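Local structure of tyrosine recombinase XerH (Helicobacter pylori, 5JK0) at a contact of chain A with DNA. The protein catalyses site-specific cutting and rejoining of DNA as a tyrosine recombinase acting in chromosome segregation. Coordinates in Å, arbitrary orientation; residue numbers count along the deposited sequence, not the author numbering.

A contact of chain A with DNA. Residues 214, 310, 313, 335-337, 341. With nucleotides of chain B; nucleotides of chain C.
Helix 309-324 brings His310 and Arg313 to the DNA backbone, in the catalytic domain of the tyrosine recombinase. The loop before helix 215-219 adds Arg214, the turn after helix 327-334 adds Gly335, His336 and Ala337, and helix 339-342 adds Thr341. The focus is the phosphate between DA12 and DC13 of chain B. Arg214 reaches it with a chain extended from CG to NE. Its guanidinium lies side-on, so that NE (3.3 Å) and NH2 (3.2 Å) both donate to OP1 of DC13, close to the guanidinium plane. Arg313 has CG anti to the backbone N (chi1 167°). Its NH2 donates to the same OP1, which lies 28° out of the Arg313 guanidinium plane. Arg313 NH2 also lies over the rim of one face of the Arg214 guanidinium. Three N-H donors thus grip one oxygen, and each arginine forms a salt bridge with it through NH2. Their charge would be expected to stabilise the phosphate. The carbonyl O of Gly335 lies at the edge of the Arg214 guanidinium, in its plane. The His310 ring lies between C5' of DA12 on one face and Arg313 CD on the other. Its NE2 makes a weak hydrogen bond to OP2 of DC13 at 3.4 Å. His310 also borders the other strand, with CB 3.5 Å from O3' of DT22 of chain C. His336 reaches OP2 of DC13 through a water, with NE2 2.9 Å from the water oxygen. Thr341 CG2 packs over the centre of the His336 ring and touches C5' of DC13. At the DT14 phosphate, the main-chain N of Ala337 donates to OP2 at 2.8 Å, nearly straight (165°). Waters link Thr341 OG1 to this OP2 and Gly335 O to OP1 of DT14. Tyr345, the family's nucleophile, is about 6 Å from the contact centre. This is the active site before cleavage: the conserved arginines and histidines hold the DC13 phosphate and would activate it for attack by the tyrosine.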
loop_
_atom_site.group_PDB
_atom_site.type_symbol
_atom_site.label_atom_id
_atom_site.label_comp_id
_atom_site.label_asym_id
_atom_site.label_seq_id
_atom_site.Cartn_x
_atom_site.Cartn_y
_atom_site.Cartn_z
ATOM N N ARG A 214 -25.915 -3.772 6.692
ATOM C CA ARG A 214 -25.961 -3.236 8.049
ATOM C C ARG A 214 -27.069 -2.200 8.211
ATOM O O ARG A 214 -27.661 -1.751 7.229
ATOM C CB ARG A 214 -24.610 -2.616 8.420
ATOM C CG ARG A 214 -23.429 -3.569 8.296
ATOM C CD ARG A 214 -22.115 -2.865 8.600
ATOM N NE ARG A 214 -20.969 -3.767 8.512
ATOM C CZ ARG A 214 -20.229 -3.937 7.420
ATOM N NH1 ARG A 214 -20.508 -3.264 6.312
ATOM N NH2 ARG A 214 -19.205 -4.781 7.437
ATOM N N HIS A 310 -29.371 -6.216 12.937
ATOM C CA HIS A 310 -28.102 -6.911 12.757
ATOM C C HIS A 310 -28.274 -8.415 12.939
ATOM O O HIS A 310 -27.481 -9.204 12.427
ATOM C CB HIS A 310 -27.045 -6.383 13.726
ATOM C CG HIS A 310 -25.643 -6.538 13.223
ATOM N ND1 HIS A 310 -24.910 -5.483 12.724
ATOM C CD2 HIS A 310 -24.847 -7.629 13.124
ATOM C CE1 HIS A 310 -23.719 -5.916 12.347
ATOM N NE2 HIS A 310 -23.656 -7.215 12.578
ATOM N N ARG A 313 -29.015 -9.615 9.720
ATOM C CA ARG A 313 -27.778 -9.632 8.947
ATOM C C ARG A 313 -27.028 -10.940 9.174
ATOM O O ARG A 313 -26.507 -11.541 8.232
ATOM C CB ARG A 313 -26.897 -8.434 9.314
ATOM C CG ARG A 313 -25.466 -8.515 8.799
ATOM C CD ARG A 313 -24.762 -7.172 8.947
ATOM N NE ARG A 313 -23.317 -7.273 8.749
ATOM C CZ ARG A 313 -22.703 -7.102 7.582
ATOM N NH1 ARG A 313 -23.406 -6.821 6.494
ATOM N NH2 ARG A 313 -21.384 -7.213 7.504
ATOM N N GLY A 335 -19.478 -7.955 2.849
ATOM C CA GLY A 335 -18.531 -6.856 2.889
ATOM C C GLY A 335 -17.468 -7.036 3.956
ATOM O O GLY A 335 -16.990 -6.063 4.538
ATOM N N HIS A 336 -17.101 -8.287 4.216
ATOM C CA HIS A 336 -16.057 -8.594 5.189
ATOM C C HIS A 336 -14.673 -8.312 4.612
ATOM O O HIS A 336 -14.381 -8.675 3.473
ATOM C CB HIS A 336 -16.147 -10.055 5.633
ATOM C CG HIS A 336 -17.433 -10.404 6.316
ATOM N ND1 HIS A 336 -17.893 -11.699 6.415
ATOM C CD2 HIS A 336 -18.351 -9.630 6.940
ATOM C CE1 HIS A 336 -19.043 -11.708 7.066
ATOM N NE2 HIS A 336 -19.342 -10.464 7.396
ATOM N N ALA A 337 -13.821 -7.665 5.402
ATOM C CA ALA A 337 -12.455 -7.384 4.972
ATOM C C ALA A 337 -11.622 -8.662 4.936
ATOM O O ALA A 337 -10.680 -8.780 4.150
ATOM C CB ALA A 337 -11.810 -6.357 5.887
ATOM N N THR A 341 -13.656 -13.467 9.301
ATOM C CA THR A 341 -14.947 -12.999 9.785
ATOM C C THR A 341 -16.060 -13.879 9.226
ATOM O O THR A 341 -17.025 -14.197 9.919
ATOM C CB THR A 341 -15.200 -11.528 9.398
ATOM O OG1 THR A 341 -14.156 -10.704 9.930
ATOM C CG2 THR A 341 -16.539 -11.051 9.942
ATOM P P DA B 12 -22.231 -9.252 17.303
ATOM O OP1 DA B 12 -23.638 -9.354 16.856
ATOM O OP2 DA B 12 -21.428 -10.474 17.531
ATOM O "O5'" DA B 12 -21.423 -8.341 16.264
ATOM C "C5'" DA B 12 -21.997 -7.130 15.786
ATOM C "C4'" DA B 12 -21.027 -6.381 14.887
ATOM O "O4'" DA B 12 -20.012 -5.727 15.697
ATOM C "C3'" DA B 12 -20.268 -7.246 13.875
ATOM O "O3'" DA B 12 -20.174 -6.554 12.631
ATOM C "C2'" DA B 12 -18.894 -7.400 14.527
ATOM C "C1'" DA B 12 -18.738 -6.037 15.178
ATOM N N9 DA B 12 -17.766 -6.001 16.265
ATOM C C8 DA B 12 -17.532 -6.971 17.200
ATOM N N7 DA B 12 -16.594 -6.659 18.065
ATOM C C5 DA B 12 -16.185 -5.397 17.671
ATOM C C6 DA B 12 -15.214 -4.507 18.180
ATOM N N6 DA B 12 -14.453 -4.779 19.247
ATOM N N1 DA B 12 -15.056 -3.326 17.548
ATOM C C2 DA B 12 -15.821 -3.056 16.484
ATOM N N3 DA B 12 -16.763 -3.808 15.915
ATOM C C4 DA B 12 -16.897 -4.976 16.563
ATOM P P DC B 13 -19.888 -7.353 11.266
ATOM O OP1 DC B 13 -19.859 -6.352 10.176
ATOM O OP2 DC B 13 -20.831 -8.490 11.190
ATOM O "O5'" DC B 13 -18.417 -7.950 11.465
ATOM C "C5'" DC B 13 -17.346 -7.516 10.629
ATOM C "C4'" DC B 13 -16.703 -6.247 11.167
ATOM O "O4'" DC B 13 -16.437 -6.397 12.572
ATOM C "C3'" DC B 13 -15.350 -5.910 10.544
ATOM O "O3'" DC B 13 -15.515 -4.967 9.495
ATOM C "C2'" DC B 13 -14.524 -5.324 11.703
ATOM C "C1'" DC B 13 -15.425 -5.490 12.930
ATOM N N1 DC B 13 -14.710 -6.019 14.135
ATOM C C2 DC B 13 -13.759 -5.219 14.787
ATOM O O2 DC B 13 -13.519 -4.086 14.353
ATOM N N3 DC B 13 -13.124 -5.713 15.878
ATOM C C4 DC B 13 -13.407 -6.940 16.318
ATOM N N4 DC B 13 -12.756 -7.381 17.399
ATOM C C5 DC B 13 -14.371 -7.770 15.668
ATOM C C6 DC B 13 -14.993 -7.272 14.593
ATOM P P DT B 14 -14.560 -5.028 8.205
ATOM O OP1 DT B 14 -15.039 -4.008 7.246
ATOM O OP2 DT B 14 -14.463 -6.446 7.791
ATOM O "O5'" DT B 14 -13.127 -4.580 8.758
ATOM C "C5'" DT B 14 -12.904 -3.226 9.135
ATOM C "C4'" DT B 14 -11.460 -3.004 9.551
ATOM O "O4'" DT B 14 -11.243 -3.545 10.876
ATOM C "C3'" DT B 14 -10.411 -3.656 8.642
ATOM O "O3'" DT B 14 -9.476 -2.679 8.205
ATOM C "C2'" DT B 14 -9.747 -4.712 9.537
ATOM C "C1'" DT B 14 -9.970 -4.134 10.923
ATOM N N1 DT B 14 -9.964 -5.155 12.005
ATOM C C2 DT B 14 -9.103 -5.004 13.067
ATOM O O2 DT B 14 -8.329 -4.069 13.175
ATOM N N3 DT B 14 -9.178 -5.996 14.009
ATOM C C4 DT B 14 -10.011 -7.100 13.996
ATOM O O4 DT B 14 -10.005 -7.939 14.892
ATOM C C5 DT B 14 -10.890 -7.197 12.853
ATOM C C7 DT B 14 -11.840 -8.351 12.726
ATOM C C6 DT B 14 -10.825 -6.230 11.924
ATOM P P DT C 22 -24.513 0.697 12.365
ATOM O OP1 DT C 22 -25.081 0.232 11.081
ATOM O OP2 DT C 22 -24.670 2.112 12.771
ATOM O "O5'" DT C 22 -25.097 -0.216 13.541
ATOM C "C5'" DT C 22 -24.999 -1.629 13.450
ATOM C "C4'" DT C 22 -25.384 -2.286 14.762
ATOM O "O4'" DT C 22 -24.572 -1.747 15.835
ATOM C "C3'" DT C 22 -26.846 -2.097 15.184
ATOM O "O3'" DT C 22 -27.437 -3.370 15.433
ATOM C "C2'" DT C 22 -26.761 -1.242 16.454
ATOM C "C1'" DT C 22 -25.371 -1.569 16.975
ATOM N N1 DT C 22 -24.775 -0.481 17.800
ATOM C C2 DT C 22 -24.509 -0.710 19.128
ATOM O O2 DT C 22 -24.736 -1.770 19.683
ATOM N N3 DT C 22 -23.962 0.355 19.794
ATOM C C4 DT C 22 -23.660 1.600 19.275
ATOM O O4 DT C 22 -23.168 2.495 19.958
ATOM C C5 DT C 22 -23.963 1.775 17.877
ATOM C C7 DT C 22 -23.679 3.084 17.204
ATOM C C6 DT C 22 -24.499 0.738 17.213
HETATM O O HOH W 1 -13.095 -8.805 8.307
HETATM O O HOH W 2 -21.462 -10.227 9.288
HETATM O O HOH W 3 -14.444 -4.232 4.572
#